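Local coordinates for structural protein VP1 (PDB 4U60) that forms the pentameric building block of the polyomavirus coat and binds sialylated glycolipids, here represented by the GM1 oligosaccharide, through its outer loops, at residues Pro76-Asp81 against Thr88-Val93; Trp191-Ser196 against Thr201-Ser206. One frame throughout, in Å; residues are numbered along the deposited sequence.

Contact 1 (Pro76-Asp81 against Thr88-Val93)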
ATOM      1  N   PRO C  76      -6.051 -24.149 -33.507  1.00 24.75           N
ATOM      2  CA  PRO C  76      -6.698 -24.802 -34.630  1.00 26.64           C
ATOM      3  C   PRO C  76      -6.341 -24.128 -35.953  1.00 27.49           C
ATOM      4  O   PRO C  76      -6.392 -22.894 -36.053  1.00 25.94           O
ATOM      5  CB  PRO C  76      -8.179 -24.619 -34.320  1.00 26.61           C
ATOM      6  CG  PRO C  76      -8.237 -24.549 -32.840  1.00 25.41           C
ATOM      7  CD  PRO C  76      -7.017 -23.767 -32.466  1.00 24.14           C
ATOM      8  N   MET C  77      -5.963 -24.937 -36.933  1.00 29.60           N
ATOM      9  CA  MET C  77      -5.529 -24.420 -38.209  1.00 31.38           C
ATOM     10  C   MET C  77      -6.699 -23.752 -38.931  1.00 31.25           C
ATOM     11  O   MET C  77      -7.753 -24.361 -39.099  1.00 31.62           O
ATOM     12  CB  MET C  77      -4.959 -25.545 -39.060  1.00 35.29           C
ATOM     13  CG  MET C  77      -4.079 -25.060 -40.188  1.00 37.86           C
ATOM     14  SD  MET C  77      -4.481 -25.963 -41.656  1.00 45.12           S
ATOM     15  CE  MET C  77      -6.050 -25.225 -42.104  1.00 43.61           C
ATOM     16  N   LEU C  78      -6.485 -22.519 -39.388  1.00 30.17           N
ATOM     17  CA  LEU C  78      -7.539 -21.675 -39.965  1.00 30.31           C
ATOM     18  C   LEU C  78      -7.569 -21.599 -41.498  1.00 31.97           C
ATOM     19  O   LEU C  78      -8.643 -21.463 -42.091  1.00 32.77           O
ATOM     20  CB  LEU C  78      -7.377 -20.247 -39.429  1.00 28.92           C
ATOM     21  CG  LEU C  78      -7.652 -20.054 -37.942  1.00 27.57           C
ATOM     22  CD1 LEU C  78      -7.232 -18.665 -37.479  1.00 26.59           C
ATOM     23  CD2 LEU C  78      -9.120 -20.316 -37.653  1.00 27.83           C
ATOM     24  N   ASN C  79      -6.408 -21.651 -42.133  1.00 32.80           N
ATOM     25  CA  ASN C  79      -6.332 -21.366 -43.583  1.00 34.89           C
ATOM     26  C   ASN C  79      -5.808 -22.550 -44.409  1.00 37.29           C
ATOM     27  O   ASN C  79      -4.604 -22.811 -44.420  1.00 37.51           O
ATOM     28  CB  ASN C  79      -5.450 -20.122 -43.826  1.00 34.22           C
ATOM     29  CG  ASN C  79      -5.851 -18.927 -42.958  1.00 32.41           C
ATOM     30  OD1 ASN C  79      -6.913 -18.331 -43.158  1.00 32.19           O
ATOM     31  ND2 ASN C  79      -4.994 -18.562 -42.005  1.00 31.11           N
ATOM     32  N   GLU C  80      -6.706 -23.255 -45.099  1.00 39.60           N
ATOM     33  CA  GLU C  80      -6.308 -24.353 -45.990  1.00 42.43           C
ATOM     34  C   GLU C  80      -5.637 -23.835 -47.274  1.00 44.65           C
ATOM     35  O   GLU C  80      -4.894 -24.574 -47.922  1.00 46.65           O
ATOM     36  CB  GLU C  80      -7.521 -25.225 -46.365  1.00 44.05           C
ATOM     37  N   ASP C  81      -5.918 -22.580 -47.638  1.00 44.84           N
ATOM     38  CA  ASP C  81      -5.370 -21.948 -48.846  1.00 47.04           C
ATOM     39  C   ASP C  81      -4.704 -20.621 -48.470  1.00 46.35           C
ATOM     40  O   ASP C  81      -5.390 -19.633 -48.196  1.00 45.55           O
ATOM     41  CB  ASP C  81      -6.502 -21.727 -49.854  1.00 48.23           C
ATOM     42  CG  ASP C  81      -6.025 -21.140 -51.178  1.00 49.81           C
ATOM     43  OD1 ASP C  81      -4.811 -20.897 -51.352  1.00 49.91           O
ATOM     44  OD2 ASP C  81      -6.888 -20.924 -52.047  1.00 51.21           O
ATOM     45  N   THR C  88      -7.483 -15.624 -42.061  1.00 27.51           N
ATOM     46  CA  THR C  88      -8.013 -15.554 -40.707  1.00 26.07           C
ATOM     47  C   THR C  88      -6.880 -15.830 -39.742  1.00 24.81           C
ATOM     48  O   THR C  88      -6.041 -16.694 -39.996  1.00 25.28           O
ATOM     49  CB  THR C  88      -9.142 -16.576 -40.491  1.00 26.58           C
ATOM     50  OG1 THR C  88     -10.069 -16.515 -41.588  1.00 28.17           O
ATOM     51  CG2 THR C  88      -9.865 -16.301 -39.156  1.00 25.51           C
ATOM     52  N   MET C  89      -6.857 -15.079 -38.643  1.00 23.04           N
ATOM     53  CA  MET C  89      -5.913 -15.301 -37.559  1.00 21.83           C
ATOM     54  C   MET C  89      -6.676 -15.351 -36.237  1.00 20.63           C
ATOM     55  O   MET C  89      -7.726 -14.727 -36.108  1.00 20.67           O
ATOM     56  CB  MET C  89      -4.896 -14.168 -37.494  1.00 21.54           C
ATOM     57  CG  MET C  89      -4.062 -14.021 -38.747  1.00 22.66           C
ATOM     58  SD  MET C  89      -2.766 -12.777 -38.552  1.00 22.22           S
ATOM     59  CE  MET C  89      -1.591 -13.677 -37.559  1.00 21.59           C
ATOM     60  N   TRP C  90      -6.145 -16.104 -35.284  1.00 19.62           N
ATOM     61  CA  TRP C  90      -6.655 -16.090 -33.909  1.00 18.65           C
ATOM     62  C   TRP C  90      -6.135 -14.842 -33.231  1.00 18.04           C
ATOM     63  O   TRP C  90      -4.944 -14.537 -33.298  1.00 17.93           O
ATOM     64  CB  TRP C  90      -6.214 -17.323 -33.123  1.00 18.44           C
ATOM     65  CG  TRP C  90      -6.896 -18.571 -33.565  1.00 19.38           C
ATOM     66  CD1 TRP C  90      -6.348 -19.609 -34.253  1.00 20.31           C
ATOM     67  CD2 TRP C  90      -8.276 -18.900 -33.372  1.00 19.86           C
ATOM     68  NE1 TRP C  90      -7.307 -20.582 -34.493  1.00 21.13           N
ATOM     69  CE2 TRP C  90      -8.494 -20.161 -33.955  1.00 20.96           C
ATOM     70  CE3 TRP C  90      -9.345 -18.253 -32.738  1.00 19.69           C
ATOM     71  CZ2 TRP C  90      -9.746 -20.796 -33.929  1.00 21.90           C
ATOM     72  CZ3 TRP C  90     -10.577 -18.879 -32.709  1.00 20.47           C
ATOM     73  CH2 TRP C  90     -10.772 -20.136 -33.308  1.00 21.51           C
ATOM     74  N   GLU C  91      -7.044 -14.116 -32.587  1.00 17.65           N
ATOM     75  CA  GLU C  91      -6.708 -12.901 -31.852  1.00 17.11           C
ATOM     76  C   GLU C  91      -6.963 -13.178 -30.373  1.00 16.34           C
ATOM     77  O   GLU C  91      -8.056 -13.570 -30.013  1.00 16.46           O
ATOM     78  CB  GLU C  91      -7.626 -11.788 -32.328  1.00 17.71           C
ATOM     79  CG  GLU C  91      -7.448 -10.448 -31.646  1.00 17.60           C
ATOM     80  CD  GLU C  91      -8.491  -9.443 -32.079  1.00 18.67           C
ATOM     81  OE1 GLU C  91      -9.383  -9.804 -32.883  1.00 19.54           O
ATOM     82  OE2 GLU C  91      -8.421  -8.279 -31.620  1.00 19.22           O
ATOM     83  N   ALA C  92      -5.940 -12.996 -29.540  1.00 15.70           N
ATOM     84  CA  ALA C  92      -6.077 -13.200 -28.099  1.00 15.31           C
ATOM     85  C   ALA C  92      -6.776 -11.983 -27.494  1.00 15.39           C
ATOM     86  O   ALA C  92      -6.290 -10.882 -27.590  1.00 15.59           O
ATOM     87  CB  ALA C  92      -4.710 -13.396 -27.465  1.00 14.80           C
ATOM     88  N   VAL C  93      -7.936 -12.212 -26.885  1.00 15.82           N
ATOM     89  CA  VAL C  93      -8.809 -11.141 -26.411  1.00 15.94           C
ATOM     90  C   VAL C  93      -8.567 -10.841 -24.924  1.00 15.25           C
ATOM     91  O   VAL C  93      -8.555  -9.695 -24.519  1.00 14.97           O
ATOM     92  CB  VAL C  93     -10.284 -11.548 -26.569  1.00 17.05           C
ATOM     93  CG1 VAL C  93     -11.210 -10.475 -26.010  1.00 17.50           C
ATOM     94  CG2 VAL C  93     -10.617 -11.840 -28.029  1.00 17.86           C
TER

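Contact 2 (Trp191-Ser196 against Thr201-Ser206). With EDO (1,2-ethanediol), chain S.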
ATOM      1  N   TRP C 191      18.046 -11.271 -19.069  1.00 10.16           N
ATOM      2  CA  TRP C 191      17.119 -11.029 -20.173  1.00 10.00           C
ATOM      3  C   TRP C 191      15.827 -10.444 -19.641  1.00  9.94           C
ATOM      4  O   TRP C 191      15.241 -10.990 -18.710  1.00 10.11           O
ATOM      5  CB  TRP C 191      16.747 -12.315 -20.914  1.00 10.29           C
ATOM      6  CG  TRP C 191      17.879 -13.014 -21.632  1.00 10.48           C
ATOM      7  CD1 TRP C 191      18.431 -14.228 -21.310  1.00 10.84           C
ATOM      8  CD2 TRP C 191      18.561 -12.572 -22.826  1.00 10.74           C
ATOM      9  NE1 TRP C 191      19.430 -14.548 -22.197  1.00 11.28           N
ATOM     10  CE2 TRP C 191      19.509 -13.563 -23.154  1.00 11.10           C
ATOM     11  CE3 TRP C 191      18.454 -11.444 -23.640  1.00 10.60           C
ATOM     12  CZ2 TRP C 191      20.350 -13.452 -24.262  1.00 11.52           C
ATOM     13  CZ3 TRP C 191      19.278 -11.321 -24.732  1.00 11.19           C
ATOM     14  CH2 TRP C 191      20.219 -12.330 -25.040  1.00 11.48           C
ATOM     15  N   CYS C 192      15.355  -9.389 -20.303  1.00  9.95           N
ATOM     16  CA  CYS C 192      14.099  -8.743 -19.948  1.00 10.03           C
ATOM     17  C   CYS C 192      13.289  -8.488 -21.238  1.00 10.23           C
ATOM     18  O   CYS C 192      13.805  -8.616 -22.356  1.00 10.63           O
ATOM     19  CB  CYS C 192      14.389  -7.410 -19.241  1.00 10.35           C
ATOM     20  SG  CYS C 192      15.330  -6.195 -20.200  1.00 11.38           S
ATOM     21  N   PRO C 193      12.017  -8.119 -21.100  1.00 10.21           N
ATOM     22  CA  PRO C 193      11.293  -7.790 -22.326  1.00 10.68           C
ATOM     23  C   PRO C 193      11.908  -6.599 -23.039  1.00 10.64           C
ATOM     24  O   PRO C 193      12.324  -5.626 -22.391  1.00 10.64           O
ATOM     25  CB  PRO C 193       9.867  -7.480 -21.819  1.00 10.76           C
ATOM     26  CG  PRO C 193       9.767  -8.231 -20.552  1.00 10.71           C
ATOM     27  CD  PRO C 193      11.136  -8.115 -19.925  1.00 10.48           C
ATOM     28  N   ASP C 194      11.959  -6.662 -24.365  1.00 10.34           N
ATOM     29  CA  ASP C 194      12.457  -5.551 -25.179  1.00 10.82           C
ATOM     30  C   ASP C 194      11.306  -4.582 -25.426  1.00 10.95           C
ATOM     31  O   ASP C 194      10.393  -4.868 -26.216  1.00 10.97           O
ATOM     32  CB  ASP C 194      12.982  -6.097 -26.504  1.00 11.19           C
ATOM     33  CG  ASP C 194      13.494  -5.025 -27.441  1.00 11.65           C
ATOM     34  OD1 ASP C 194      13.394  -3.820 -27.141  1.00 11.66           O
ATOM     35  OD2 ASP C 194      13.963  -5.398 -28.539  1.00 12.38           O
ATOM     36  N   PRO C 195      11.334  -3.409 -24.777  1.00 10.86           N
ATOM     37  CA  PRO C 195      10.204  -2.504 -24.892  1.00 11.22           C
ATOM     38  C   PRO C 195      10.113  -1.813 -26.241  1.00 11.62           C
ATOM     39  O   PRO C 195       9.090  -1.192 -26.536  1.00 12.15           O
ATOM     40  CB  PRO C 195      10.500  -1.464 -23.797  1.00 11.29           C
ATOM     41  CG  PRO C 195      12.005  -1.380 -23.791  1.00 11.28           C
ATOM     42  CD  PRO C 195      12.407  -2.835 -23.928  1.00 11.05           C
ATOM     43  N   SER C 196      11.167  -1.901 -27.064  1.00 11.96           N
ATOM     44  CA  SER C 196      11.132  -1.286 -28.386  1.00 12.87           C
ATOM     45  C   SER C 196      10.468  -2.194 -29.406  1.00 13.14           C
ATOM     46  O   SER C 196      10.263  -1.781 -30.547  1.00 13.84           O
ATOM     47  CB  SER C 196      12.561  -0.948 -28.883  1.00 13.38           C
ATOM     48  OG  SER C 196      13.269  -2.131 -29.251  1.00 14.56           O
ATOM     49  N   THR C 201       2.675  -8.702 -28.384  1.00 13.36           N
ATOM     50  CA  THR C 201       2.650  -9.383 -27.082  1.00 12.83           C
ATOM     51  C   THR C 201       2.248  -8.380 -26.018  1.00 12.73           C
ATOM     52  O   THR C 201       2.591  -7.207 -26.103  1.00 13.20           O
ATOM     53  CB  THR C 201       4.033  -9.989 -26.755  1.00 12.64           C
ATOM     54  OG1 THR C 201       4.293 -11.059 -27.688  1.00 13.21           O
ATOM     55  CG2 THR C 201       4.146 -10.478 -25.303  1.00 12.48           C
ATOM     56  N   ARG C 202       1.538  -8.827 -25.006  1.00 12.15           N
ATOM     57  CA  ARG C 202       1.313  -8.001 -23.820  1.00 11.82           C
ATOM     58  C   ARG C 202       2.083  -8.637 -22.688  1.00 11.02           C
ATOM     59  O   ARG C 202       2.003  -9.846 -22.489  1.00 10.95           O
ATOM     60  CB  ARG C 202      -0.165  -7.967 -23.460  1.00 12.45           C
ATOM     61  CG  ARG C 202      -1.087  -7.644 -24.616  1.00 13.59           C
ATOM     62  CD  ARG C 202      -0.786  -6.294 -25.263  1.00 14.11           C
ATOM     63  NE  ARG C 202      -1.765  -6.085 -26.312  1.00 15.59           N
ATOM     64  CZ  ARG C 202      -1.529  -6.100 -27.620  1.00 15.91           C
ATOM     65  NH1 ARG C 202      -0.292  -6.183 -28.132  1.00 16.10           N
ATOM     66  NH2 ARG C 202      -2.555  -5.993 -28.423  1.00 17.23           N
ATOM     67  N   TYR C 203       2.826  -7.841 -21.935  1.00 10.55           N
ATOM     68  CA  TYR C 203       3.534  -8.374 -20.760  1.00 10.20           C
ATOM     69  C   TYR C 203       3.336  -7.477 -19.537  1.00 10.19           C
ATOM     70  O   TYR C 203       3.089  -6.276 -19.658  1.00  9.80           O
ATOM     71  CB  TYR C 203       5.045  -8.604 -21.019  1.00 10.24           C
ATOM     72  CG  TYR C 203       5.823  -7.379 -21.441  1.00 10.41           C
ATOM     73  CD1 TYR C 203       6.311  -6.466 -20.501  1.00 10.30           C
ATOM     74  CD2 TYR C 203       6.096  -7.141 -22.784  1.00 10.79           C
ATOM     75  CE1 TYR C 203       7.032  -5.344 -20.902  1.00 10.31           C
ATOM     76  CE2 TYR C 203       6.815  -6.035 -23.198  1.00 10.74           C
ATOM     77  CZ  TYR C 203       7.274  -5.137 -22.262  1.00 10.74           C
ATOM     78  OH  TYR C 203       7.977  -4.032 -22.658  1.00 11.12           O
ATOM     79  N   TYR C 204       3.393  -8.118 -18.372  1.00 10.17           N
ATOM     80  CA  TYR C 204       3.108  -7.473 -17.090  1.00 10.71           C
ATOM     81  C   TYR C 204       4.071  -8.055 -16.105  1.00 10.51           C
ATOM     82  O   TYR C 204       4.155  -9.270 -15.976  1.00 10.64           O
ATOM     83  CB  TYR C 204       1.660  -7.749 -16.609  1.00 11.49           C
ATOM     84  CG  TYR C 204       0.617  -7.586 -17.682  1.00 12.67           C
ATOM     85  CD1 TYR C 204       0.428  -8.576 -18.646  1.00 13.28           C
ATOM     86  CD2 TYR C 204      -0.169  -6.458 -17.745  1.00 13.93           C
ATOM     87  CE1 TYR C 204      -0.509  -8.428 -19.657  1.00 14.62           C
ATOM     88  CE2 TYR C 204      -1.130  -6.312 -18.755  1.00 14.63           C
ATOM     89  CZ  TYR C 204      -1.289  -7.306 -19.701  1.00 14.88           C
ATOM     90  OH  TYR C 204      -2.233  -7.211 -20.717  1.00 15.92           O
ATOM     91  N   GLY C 205       4.745  -7.200 -15.342  1.00 10.48           N
ATOM     92  CA  GLY C 205       5.705  -7.702 -14.372  1.00 10.21           C
ATOM     93  C   GLY C 205       5.843  -6.822 -13.144  1.00 10.41           C
ATOM     94  O   GLY C 205       5.524  -5.627 -13.165  1.00  9.93           O
ATOM     95  N   SER C 206       6.311  -7.446 -12.055  1.00 10.48           N
ATOM     96  CA  SER C 206       6.611  -6.758 -10.819  1.00 11.36           C
ATOM     97  C   SER C 206       7.798  -7.400 -10.117  1.00 10.93           C
ATOM     98  O   SER C 206       8.069  -8.586 -10.275  1.00 11.29           O
ATOM     99  CB  SER C 206       5.417  -6.770  -9.870  1.00 12.80           C
ATOM    100  OG  SER C 206       5.075  -8.083  -9.523  1.00 14.48           O
TER
HETATM  101  C1  EDO S 406      -1.407  -6.666 -31.618  1.00 33.85           C
HETATM  102  O1  EDO S 406      -1.735  -5.400 -31.032  1.00 33.44           O
HETATM  103  C2  EDO S 406      -1.739  -6.682 -33.114  1.00 36.04           C
HETATM  104  O2  EDO S 406      -0.680  -7.298 -33.872  1.00 37.46           O

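Contact 1 (Pro76-Asp81 against Thr88-Val93)
Leu78 lies over one face of the Trp90 indole. Its CD1 sits 3.7 Å from the centroid of the five-membered ring and 21° off the ring normal, which meets the criterion for a CH-pi contact, while CD2 hangs over the same face nearer the rim, beside CE2 and CZ2. The leucine reaches this place with CG anti to its own carbonyl carbon (chi1 -68°), a rotation that turns the branched end onto the indole; CD1 also comes within 3.9 Å of Thr88 CG2. Pro76 meets the indole differently. The two side chains cross at about a right angle, with Pro76 CD 3.8 Å from Trp90 NE1, and the proline carbonyl O accepts the indole N-H: Trp90 NE1 donates to Pro76 O over 2.9 Å, the N-H...O angle is 164°, and the oxygen lies almost exactly in the ring plane and presents a lone pair.

Farther along the loop, the Asn79 amide bridges the backbone of Thr88. OD1 accepts from Thr88 N at 3.0 Å, using a lone pair in its carbonyl plane, and ND2 donates to Thr88 O at 2.9 Å, with Thr88 O close to the plane of the Asn79 amide. The backbone N and O of Thr88 are thereby both matched by the two polar atoms of one flat group, much as a neighbouring strand would match them.

The loop that follows strand 69-74 thus lies against the start of strand 86-99, a strand of the VP1 jelly roll. Strand 260-279 borders the same place, where Lys275 touches Leu78, Thr88 and Trp90. Pairing with the backbone N and O of Thr88 defines the amide flip of Asn79, and the in-plane N-H bond beneath the leucine would restrain the indole, which is buried at the edge of a surface contact.

Contact 2 (Trp191-Ser196 against Thr201-Ser206)
Tyr203, whose ring is covered by Pro193, is the residue of strand 201-208 that carries this contact, and two residues precede it in the segment. After Thr201 comes Arg202, which makes no contact with 191-196. Its chain bends at chi2 (-59°) and brings the guanidinium edge-on to a 1,2-ethanediol, probably from the crystallisation liquor: NH2 donates to EDO O1 at 2.8 Å, and NH1 adds a weak bond to the same oxygen.

At Tyr203 itself, Pro193 CB stands over the centre of the ring, 3.5 Å from the centroid and 12° off the normal, which makes this a CH-pi contact on the ring face, with CG nearer the CD1/CE1 side. With CG of the tyrosine between the backbone N and the carbonyl carbon (chi1 58°), the phenol extends from strand 201-208 to the end of strand 191-193 and the turn after it, connecting the large antiparallel sheet of the jelly roll to the small three-stranded one. At the far end of the ring, Tyr203 OH lies 3.5 Å from Pro195 CA and is hydrogen-bonded to Glu98 of the second subunit. Pro195 follows Asp194, whose OD1 receives Ser196 N at 2.9 Å in an Asx turn and also Ser196 OG, both from one face of the carboxylate.

From Tyr204 through Gly205 to Ser206, the strand pairs antiparallel with a strand of the second subunit, continuing the sheet into that subunit.

Overall arrangement
The two contacts differ most in depth. Contact 1 is at the surface, about 25 Å from the chain centre to its own centre, whereas every touching residue of contact 2 is buried, and its centre is about 9 Å away. Both reach the large antiparallel sheet, through strand 86-99 in one case and strand 201-208 in the other, but they do not touch: their nearest atoms are about 6 Å apart. Contact 1 combines three hydrogen bonds with leucine-on-indole packing, all within one chain. Contact 2 relies on proline-on-phenol packing across its segments; the Tyr203 hydroxyl and strand backbone bond to the second subunit, which does not touch contact 1, and other polar groups bond within the chain.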